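Local coordinates for periplasmic binding protein/LacI transcriptional regulator (Brachyspira murdochii, PDB 4KQC) that probably binds a carbohydrate as the periplasmic solute-binding component of an ABC transporter, at residues K142-Q147 with L207-S212; D244-G249 with I264-V269; D258-G263 with Y303-I308. One frame throughout, in Å; residues are numbered along the deposited sequence. Where two conformers were deposited one is given.

Contact 1: K142-Q147 with L207-S212; sequences KIAVLQ and LGIYLS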
loop_
_atom_site.group_PDB
_atom_site.type_symbol
_atom_site.label_atom_id
_atom_site.label_comp_id
_atom_site.label_asym_id
_atom_site.label_seq_id
_atom_site.Cartn_x
_atom_site.Cartn_y
_atom_site.Cartn_z
ATOM N N LYS A 142 -3.635 8.902 22.491
ATOM C CA LYS A 142 -3.349 9.283 21.115
ATOM C C LYS A 142 -2.839 8.115 20.288
ATOM O O LYS A 142 -1.998 7.369 20.749
ATOM C CB LYS A 142 -2.303 10.402 21.095
ATOM C CG LYS A 142 -2.620 11.596 21.983
ATOM C CD LYS A 142 -3.955 12.222 21.594
ATOM C CE LYS A 142 -4.049 13.666 22.059
ATOM N NZ LYS A 142 -4.044 13.780 23.538
ATOM N N ILE A 143 -3.381 7.975 19.098
ATOM C CA ILE A 143 -2.880 7.055 18.087
ATOM C C ILE A 143 -2.525 7.862 16.821
ATOM O O ILE A 143 -3.361 8.606 16.284
ATOM C CB ILE A 143 -3.894 5.972 17.752
ATOM C CG1 ILE A 143 -4.225 5.124 19.018
ATOM C CG2 ILE A 143 -3.365 5.091 16.634
ATOM C CD1 ILE A 143 -5.487 5.519 19.766
ATOM N N ALA A 144 -1.285 7.767 16.388
ATOM C CA ALA A 144 -0.820 8.508 15.221
ATOM C C ALA A 144 -0.997 7.683 13.972
ATOM O O ALA A 144 -0.729 6.451 13.975
ATOM C CB ALA A 144 0.628 8.834 15.401
ATOM N N VAL A 145 -1.457 8.317 12.915
ATOM C CA VAL A 145 -1.596 7.670 11.610
ATOM C C VAL A 145 -0.620 8.411 10.670
ATOM O O VAL A 145 -0.863 9.555 10.367
ATOM C CB VAL A 145 -3.037 7.791 11.122
ATOM C CG1 VAL A 145 -3.180 7.360 9.636
ATOM C CG2 VAL A 145 -3.988 7.033 12.059
ATOM N N LEU A 146 0.424 7.751 10.181
ATOM C CA LEU A 146 1.339 8.381 9.240
ATOM C C LEU A 146 0.813 8.022 7.876
ATOM O O LEU A 146 0.950 6.869 7.417
ATOM C CB LEU A 146 2.770 7.876 9.442
ATOM C CG LEU A 146 3.565 8.600 10.536
ATOM C CD1 LEU A 146 4.113 9.925 10.011
ATOM C CD2 LEU A 146 2.777 8.827 11.815
ATOM N N GLN A 147 0.162 9.007 7.273
ATOM C CA GLN A 147 -0.465 8.867 5.971
ATOM C C GLN A 147 0.515 9.236 4.890
ATOM O O GLN A 147 1.083 10.307 4.982
ATOM C CB GLN A 147 -1.670 9.823 5.947
ATOM C CG GLN A 147 -2.258 10.025 4.561
ATOM C CD GLN A 147 -3.499 10.896 4.554
ATOM O OE1 GLN A 147 -4.133 11.087 5.586
ATOM N NE2 GLN A 147 -3.841 11.435 3.401
ATOM N N LEU A 207 0.135 6.201 22.093
ATOM C CA LEU A 207 0.105 4.770 22.440
ATOM C C LEU A 207 0.441 3.897 21.264
ATOM O O LEU A 207 0.971 2.787 21.433
ATOM C CB LEU A 207 -1.287 4.309 22.942
ATOM C CG LEU A 207 -1.853 4.867 24.224
ATOM C CD1 LEU A 207 -3.244 4.239 24.503
ATOM C CD2 LEU A 207 -0.850 4.483 25.282
ATOM N N GLY A 208 0.075 4.363 20.074
ATOM C CA GLY A 208 0.271 3.505 18.872
ATOM C C GLY A 208 0.580 4.375 17.691
ATOM O O GLY A 208 0.269 5.550 17.685
ATOM N N ILE A 209 1.157 3.742 16.684
ATOM C CA ILE A 209 1.497 4.391 15.448
ATOM C C ILE A 209 1.199 3.460 14.311
ATOM O O ILE A 209 1.669 2.296 14.305
ATOM C CB ILE A 209 2.978 4.724 15.431
ATOM C CG1 ILE A 209 3.363 5.654 16.622
ATOM C CG2 ILE A 209 3.308 5.322 14.076
ATOM C CD1 ILE A 209 4.879 5.898 16.757
ATOM N N TYR A 210 0.382 3.923 13.377
ATOM C CA TYR A 210 0.063 3.154 12.137
ATOM C C TYR A 210 0.895 3.770 10.976
ATOM O O TYR A 210 0.831 4.976 10.686
ATOM C CB TYR A 210 -1.423 3.245 11.815
ATOM C CG TYR A 210 -1.798 2.845 10.406
ATOM C CD1 TYR A 210 -1.308 1.718 9.791
ATOM C CD2 TYR A 210 -2.703 3.589 9.686
ATOM C CE1 TYR A 210 -1.742 1.316 8.521
ATOM C CE2 TYR A 210 -3.066 3.237 8.420
ATOM C CZ TYR A 210 -2.619 2.118 7.838
ATOM O OH TYR A 210 -3.042 1.836 6.576
ATOM N N LEU A 211 1.718 2.921 10.362
ATOM C CA LEU A 211 2.586 3.228 9.240
ATOM C C LEU A 211 1.946 2.791 7.926
ATOM O O LEU A 211 1.794 1.604 7.711
ATOM C CB LEU A 211 3.914 2.487 9.496
ATOM C CG LEU A 211 4.632 2.715 10.830
ATOM C CD1 LEU A 211 5.706 1.662 11.034
ATOM C CD2 LEU A 211 5.157 4.131 10.866
ATOM N N SER A 212 1.430 3.728 7.128
ATOM C CA SER A 212 0.630 3.414 5.935
ATOM C C SER A 212 1.382 2.829 4.754
ATOM O O SER A 212 0.725 2.373 3.822
ATOM C CB SER A 212 -0.261 4.590 5.513
ATOM O OG SER A 212 0.502 5.661 5.019
#
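Ser-212 holds its OG between its own backbone N and carbonyl carbon (chi1 69°), the crowded position, and this torsion brings the hydroxyl to Leu-146 O at 2.7 Å. Tyr-210, with CG anti to the backbone N (chi1 164°), carries its ring over the face of the sheet that Val-145 shares, where CG1 of Val-145 meets CD2 of Tyr-210 at 3.8 Å, the two side chains crossing obliquely. Between them the two segments illustrate how parallel strands are joined at the heart of an alpha/beta domain. Alternate residues Ala-144 and Leu-146 make the bonds: Ala-144 N to Gly-208 O, Tyr-210 N to Ala-144 O and Leu-146 N to Tyr-210 O, the last two at 2.8 Å and nearly straight. Leu-207 N takes Lys-142 O (2.8 Å), leaving the buried N of Gly-208 without a partner in the model. Ala-144 and Ile-209 lie on the opposite face from Val-145 and Tyr-210, and there CD2 of Leu-146 rests 4.2 Å from CG2 of Ile-209. At the C-terminal end Leu-146 O is gripped twice by one residue, by Ser-212 N at 3.2 Å and by the hydroxyl, which comes in the carbonyl plane on a lone pair. Ser-212 thus fastens the last carbonyl of strand 141-146, just past the end of strand 208-211. Strand 179-184 pairs with the other edge of 141-146. Helix 152-171 covers the face bearing Val-145, with Phe-161 stacked on the Tyr-210 ring and Arg-157 O bonded to its hydroxyl, while helix 113-133 packs against the same tyrosine through Ala-117 and Val-120.

Contact 2: D244-G249 with I264-V269; sequences DLVVMG and IIQGSV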
loop_
_atom_site.group_PDB
_atom_site.type_symbol
_atom_site.label_atom_id
_atom_site.label_comp_id
_atom_site.label_asym_id
_atom_site.label_seq_id
_atom_site.Cartn_x
_atom_site.Cartn_y
_atom_site.Cartn_z
ATOM N N ASP A 244 4.680 0.122 26.277
ATOM C CA ASP A 244 5.406 0.027 25.006
ATOM C C ASP A 244 4.551 0.542 23.852
ATOM O O ASP A 244 3.366 0.354 23.828
ATOM C CB ASP A 244 5.757 -1.388 24.691
ATOM C CG ASP A 244 6.630 -2.029 25.748
ATOM O OD1 ASP A 244 7.141 -1.318 26.618
ATOM O OD2 ASP A 244 6.810 -3.239 25.638
ATOM N N LEU A 245 5.203 1.203 22.901
ATOM C CA LEU A 245 4.509 1.634 21.706
ATOM C C LEU A 245 4.041 0.452 20.885
ATOM O O LEU A 245 4.793 -0.516 20.758
ATOM C CB LEU A 245 5.420 2.507 20.832
ATOM C CG LEU A 245 5.706 3.863 21.341
ATOM C CD1 LEU A 245 6.818 4.522 20.576
ATOM C CD2 LEU A 245 4.486 4.763 21.161
ATOM N N VAL A 246 2.816 0.539 20.401
ATOM C CA VAL A 246 2.232 -0.438 19.474
ATOM C C VAL A 246 2.275 0.137 18.079
ATOM O O VAL A 246 1.563 1.067 17.778
ATOM C CB VAL A 246 0.781 -0.820 19.833
ATOM C CG1 VAL A 246 0.248 -1.857 18.851
ATOM C CG2 VAL A 246 0.742 -1.344 21.277
ATOM N N VAL A 247 3.147 -0.432 17.275
ATOM C CA VAL A 247 3.408 0.083 15.938
ATOM C C VAL A 247 3.054 -0.994 14.911
ATOM O O VAL A 247 3.458 -2.146 15.065
ATOM C CB VAL A 247 4.875 0.523 15.814
ATOM C CG1 VAL A 247 5.159 1.084 14.420
ATOM C CG2 VAL A 247 5.262 1.520 16.916
HETATM N N MSE A 248 2.284 -0.637 13.898
HETATM C CA MSE A 248 1.813 -1.585 12.854
HETATM C C MSE A 248 1.998 -0.922 11.504
HETATM O O MSE A 248 1.729 0.267 11.389
HETATM C CB MSE A 248 0.345 -2.005 13.114
HETATM C CG MSE A 248 0.298 -2.782 14.436
HETATM SE SE MSE A 248 -1.589 -3.064 14.854
HETATM C CE MSE A 248 -1.179 -4.179 16.412
ATOM N N GLY A 249 2.278 -1.725 10.484
ATOM C CA GLY A 249 2.536 -1.207 9.157
ATOM C C GLY A 249 1.758 -1.819 8.021
ATOM O O GLY A 249 0.750 -2.464 8.179
ATOM N N ILE A 264 10.015 -4.550 17.120
ATOM C CA ILE A 264 9.787 -3.125 17.049
ATOM C C ILE A 264 8.402 -2.801 16.422
ATOM O O ILE A 264 7.718 -1.925 16.872
ATOM C CB ILE A 264 10.934 -2.428 16.260
ATOM C CG1 ILE A 264 12.296 -2.723 16.929
ATOM C CG2 ILE A 264 10.674 -0.928 16.173
ATOM C CD1 ILE A 264 13.464 -2.520 16.019
ATOM N N ILE A 265 8.019 -3.589 15.424
ATOM C CA ILE A 265 6.735 -3.432 14.754
ATOM C C ILE A 265 5.968 -4.707 15.055
ATOM O O ILE A 265 6.510 -5.810 14.874
ATOM C CB ILE A 265 6.932 -3.195 13.213
ATOM C CG1 ILE A 265 7.637 -1.877 12.983
ATOM C CG2 ILE A 265 5.611 -3.293 12.481
ATOM C CD1 ILE A 265 7.966 -1.592 11.523
ATOM N N GLN A 266 4.732 -4.579 15.544
ATOM C CA GLN A 266 3.966 -5.738 15.998
ATOM C C GLN A 266 3.476 -6.574 14.835
ATOM O O GLN A 266 3.344 -7.785 14.958
ATOM C CB GLN A 266 2.802 -5.337 16.913
ATOM C CG GLN A 266 3.231 -4.671 18.211
ATOM C CD GLN A 266 4.457 -5.365 18.829
ATOM O OE1 GLN A 266 5.596 -4.827 18.850
ATOM N NE2 GLN A 266 4.247 -6.607 19.262
ATOM N N GLY A 267 3.217 -5.952 13.693
ATOM C CA GLY A 267 2.665 -6.687 12.559
ATOM C C GLY A 267 2.335 -5.669 11.491
ATOM O O GLY A 267 2.299 -4.444 11.791
ATOM N N SER A 268 2.041 -6.177 10.322
ATOM C CA SER A 268 1.659 -5.366 9.174
ATOM C C SER A 268 0.741 -6.105 8.263
ATOM O O SER A 268 0.533 -7.332 8.385
ATOM C CB SER A 268 2.922 -4.952 8.380
ATOM O OG SER A 268 3.738 -4.040 9.117
ATOM N N VAL A 269 0.126 -5.397 7.329
ATOM C CA VAL A 269 -0.659 -6.083 6.289
ATOM C C VAL A 269 0.096 -6.139 4.996
ATOM O O VAL A 269 0.802 -5.189 4.666
ATOM C CB VAL A 269 -2.055 -5.444 6.075
ATOM C CG1 VAL A 269 -2.905 -5.681 7.277
ATOM C CG2 VAL A 269 -1.984 -3.991 5.777
HETATM O O HOH W 1 5.352 -2.016 18.400
#
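Val-247 and Ile-265 cross obliquely, CG1 of the valine lying 4.1 Å from CG1 of the isoleucine, while CG2 of Ile-265, anti to its backbone N (chi1 -65° for CG1), reaches Val-247 O at 3.6 Å. Val-246 meets Gln-266 at about a right angle, CG1 against CG. Selenomethionine Met-248, extended beyond CG, crosses Gln-266 obliquely and brings its terminal CE to 4.2 Å from Gln-266 CB. The same region is tied by backbone bonds as two neighbouring parallel strands of a beta-alpha-beta unit come together. Gln-266 N bonds Val-247 O at 2.8 Å, Gly-249 N meets a lone pair of Gly-267 O, and Val-269 N reaches Gly-249 O from above the carbonyl plane. Beside Gly-249, which has no side chain, the Ser-268 hydroxyl comes close, its OG 3.1 Å from Gly-249 CA; that hydroxyl is bonded to Gln-256 OE1. Where the segments diverge, a water spans the gap: it accepts from Val-247 N at 2.9 Å and lies within bonding distance of the carbonyls of Leu-245 and Ile-264. The chemistry is therefore that of a buried strand junction, with the Gln-266, Gly-249 and Val-269 N-H groups bonded directly and that of Val-247 bonded to water.

Contact 3: D258-G263 with Y303-I308; sequences DAIRNG and YDKTNI. With NO3 (nitrate ion), chain F.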
loop_
_atom_site.group_PDB
_atom_site.type_symbol
_atom_site.label_atom_id
_atom_site.label_comp_id
_atom_site.label_asym_id
_atom_site.label_seq_id
_atom_site.Cartn_x
_atom_site.Cartn_y
_atom_site.Cartn_z
ATOM N N ASP A 258 12.611 -7.070 9.154
ATOM C CA ASP A 258 13.508 -7.209 10.303
ATOM C C ASP A 258 12.912 -6.561 11.567
ATOM O O ASP A 258 13.082 -7.107 12.669
ATOM C CB ASP A 258 14.832 -6.525 9.982
ATOM C CG ASP A 258 15.663 -7.309 8.996
ATOM O OD1 ASP A 258 15.341 -8.502 8.737
ATOM O OD2 ASP A 258 16.654 -6.710 8.499
ATOM N N ALA A 259 12.262 -5.392 11.410
ATOM C CA ALA A 259 11.620 -4.723 12.572
ATOM C C ALA A 259 10.540 -5.603 13.173
ATOM O O ALA A 259 10.318 -5.581 14.378
ATOM C CB ALA A 259 11.051 -3.387 12.207
ATOM N N ILE A 260 9.779 -6.286 12.328
ATOM C CA ILE A 260 8.760 -7.274 12.858
ATOM C C ILE A 260 9.477 -8.441 13.562
ATOM O O ILE A 260 9.120 -8.784 14.651
ATOM C CB ILE A 260 7.810 -7.765 11.762
ATOM C CG1 ILE A 260 6.900 -6.596 11.377
ATOM C CG2 ILE A 260 6.974 -8.983 12.239
ATOM C CD1 ILE A 260 6.179 -6.792 10.101
ATOM N N ARG A 261 10.532 -8.999 12.958
ATOM C CA ARG A 261 11.285 -10.070 13.628
ATOM C C ARG A 261 11.897 -9.655 14.977
ATOM O O ARG A 261 11.927 -10.445 15.933
ATOM C CB ARG A 261 12.352 -10.609 12.701
ATOM C CG ARG A 261 11.803 -11.343 11.489
ATOM C CD ARG A 261 12.971 -11.832 10.629
ATOM N NE ARG A 261 12.487 -12.364 9.378
ATOM C CZ ARG A 261 11.882 -13.540 9.277
ATOM N NH1 ARG A 261 11.735 -14.313 10.342
ATOM N NH2 ARG A 261 11.455 -13.969 8.086
ATOM N N ASN A 262 12.350 -8.406 15.075
ATOM C CA ASN A 262 12.980 -7.865 16.261
ATOM C C ASN A 262 12.007 -7.275 17.272
ATOM O O ASN A 262 12.467 -6.710 18.274
ATOM C CB ASN A 262 13.918 -6.728 15.823
ATOM C CG ASN A 262 15.135 -7.203 15.083
ATOM O OD1 ASN A 262 15.567 -8.340 15.254
ATOM N ND2 ASN A 262 15.707 -6.322 14.231
ATOM N N GLY A 263 10.688 -7.292 16.992
ATOM C CA GLY A 263 9.699 -6.839 17.934
ATOM C C GLY A 263 9.421 -5.346 18.038
ATOM O O GLY A 263 8.712 -4.898 18.940
ATOM N N TYR A 303 0.288 -10.138 8.756
ATOM C CA TYR A 303 1.478 -10.941 9.060
ATOM C C TYR A 303 2.196 -10.357 10.282
ATOM O O TYR A 303 2.144 -9.123 10.554
ATOM C CB TYR A 303 2.348 -11.148 7.869
ATOM C CG TYR A 303 3.214 -9.968 7.487
ATOM C CD1 TYR A 303 2.688 -8.959 6.707
ATOM C CD2 TYR A 303 4.541 -9.919 7.860
ATOM C CE1 TYR A 303 3.463 -7.940 6.316
ATOM C CE2 TYR A 303 5.339 -8.850 7.481
ATOM C CZ TYR A 303 4.773 -7.871 6.733
ATOM O OH TYR A 303 5.593 -6.822 6.388
ATOM N N ASP A 304 2.841 -11.264 11.015
ATOM C CA ASP A 304 3.481 -10.930 12.263
ATOM C C ASP A 304 4.523 -12.002 12.536
ATOM O O ASP A 304 4.771 -12.841 11.686
ATOM C CB ASP A 304 2.439 -10.700 13.374
ATOM C CG ASP A 304 1.643 -11.960 13.747
ATOM O OD1 ASP A 304 2.051 -13.068 13.356
ATOM O OD2 ASP A 304 0.572 -11.788 14.386
ATOM N N LYS A 305 5.084 -11.982 13.729
ATOM C CA LYS A 305 6.171 -12.917 14.055
ATOM C C LYS A 305 5.711 -14.336 13.973
ATOM O O LYS A 305 6.496 -15.216 13.613
ATOM C CB LYS A 305 6.688 -12.675 15.456
ATOM C CG LYS A 305 7.801 -11.683 15.498
ATOM C CD LYS A 305 8.557 -11.751 16.839
ATOM C CE LYS A 305 9.871 -12.529 16.743
ATOM N NZ LYS A 305 9.781 -14.010 16.793
ATOM N N THR A 306 4.443 -14.559 14.259
ATOM C CA THR A 306 3.909 -15.905 14.281
ATOM C C THR A 306 3.801 -16.554 12.911
ATOM O O THR A 306 3.949 -17.792 12.795
ATOM C CB THR A 306 2.533 -15.932 14.956
ATOM O OG1 THR A 306 2.647 -15.321 16.245
ATOM C CG2 THR A 306 2.022 -17.379 15.103
ATOM N N ASN A 307 3.521 -15.777 11.865
ATOM C CA ASN A 307 3.300 -16.402 10.556
ATOM C C ASN A 307 4.218 -15.919 9.453
ATOM O O ASN A 307 4.065 -16.312 8.291
ATOM C CB ASN A 307 1.842 -16.262 10.092
ATOM C CG ASN A 307 1.449 -14.828 9.781
ATOM O OD1 ASN A 307 2.223 -13.912 10.048
ATOM N ND2 ASN A 307 0.274 -14.640 9.175
ATOM N N ILE A 308 5.171 -15.063 9.813
ATOM C CA ILE A 308 6.065 -14.499 8.788
ATOM C C ILE A 308 6.849 -15.556 7.954
ATOM O O ILE A 308 7.183 -15.305 6.769
ATOM C CB ILE A 308 7.047 -13.489 9.435
ATOM C CG1 ILE A 308 7.757 -12.607 8.394
ATOM C CG2 ILE A 308 8.082 -14.213 10.303
ATOM C CD1 ILE A 308 8.425 -11.381 8.991
HETATM N N NO3 F . 18.203 -7.727 11.453
HETATM O O1 NO3 F . 17.703 -8.814 11.745
HETATM O O2 NO3 F . 18.822 -7.529 10.203
HETATM O O3 NO3 F . 18.168 -6.674 12.368
#
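Ile-260 and Arg-261, on the last turn of helix 254-261, pack against Tyr-303, which ends strand 301-303, and Lys-305 and Ile-308 of the loop after it, a partly buried contact with no hydrogen bond across it. It exemplifies how a helix end is sealed by apolar branches inside and long charged chains outside. On the inner side CD1 of Ile-260 approaches the Tyr-303 ring obliquely, 3.4 Å from CE2, the two side chains crossing at about a right angle. The other branch, CG2, anti to the backbone N, lies 4.3 Å from CD1 of Ile-308. Ile-308 in turn spreads beneath one face of the Arg-261 guanidinium, its CD1 standing 3.9 Å from that plane and toward the rim, while its CG2 comes 3.7 Å from Arg-261 NH1. Lys-305 folds its methylenes over the exposed helix end, with CG 3.3 Å from Ile-260 O. Gly-263, with positive phi, closes the helix in a Schellman motif. The loop has its own brace: Asp-304 N donates to Asn-307 OD1 at 2.9 Å. At the solvent side Asn-262 ND2 binds O3 of a nitrate ion, probably from the crystallisation liquor. Arg-261 also forms a salt bridge to Asp-309, and the Tyr-303 hydroxyl bonds Asp-251 O. Ile-260 further touches Ser-268 of strand 267-270, whose backbone bonds Tyr-303, and Ile-313 of helix 311-314 packs on the tyrosine.

Overall arrangement
The three contacts follow one another in space across one lobe, from the middle of its sheet to a covering helix. Contacts 1 and 2 are buried strand pairs in the same mixed sheet; strands 208-211 and 246-250 are neighbours, and the probable bond from Leu-211 N to Met-248 O joins them. Contact 3 lies nearer the surface and shares elements with contact 2: helix 254-261 links its two strands, strand 301-303 pairs with 267-270, and their segments alternate in the chain. Contact 1 depends mainly on backbone bonding, with one serine hydroxyl added, contact 2 adds water where its chains part, and contact 3 relies on apolar packing and the stems of charged side chains. Contacts 1 and 3 do not touch.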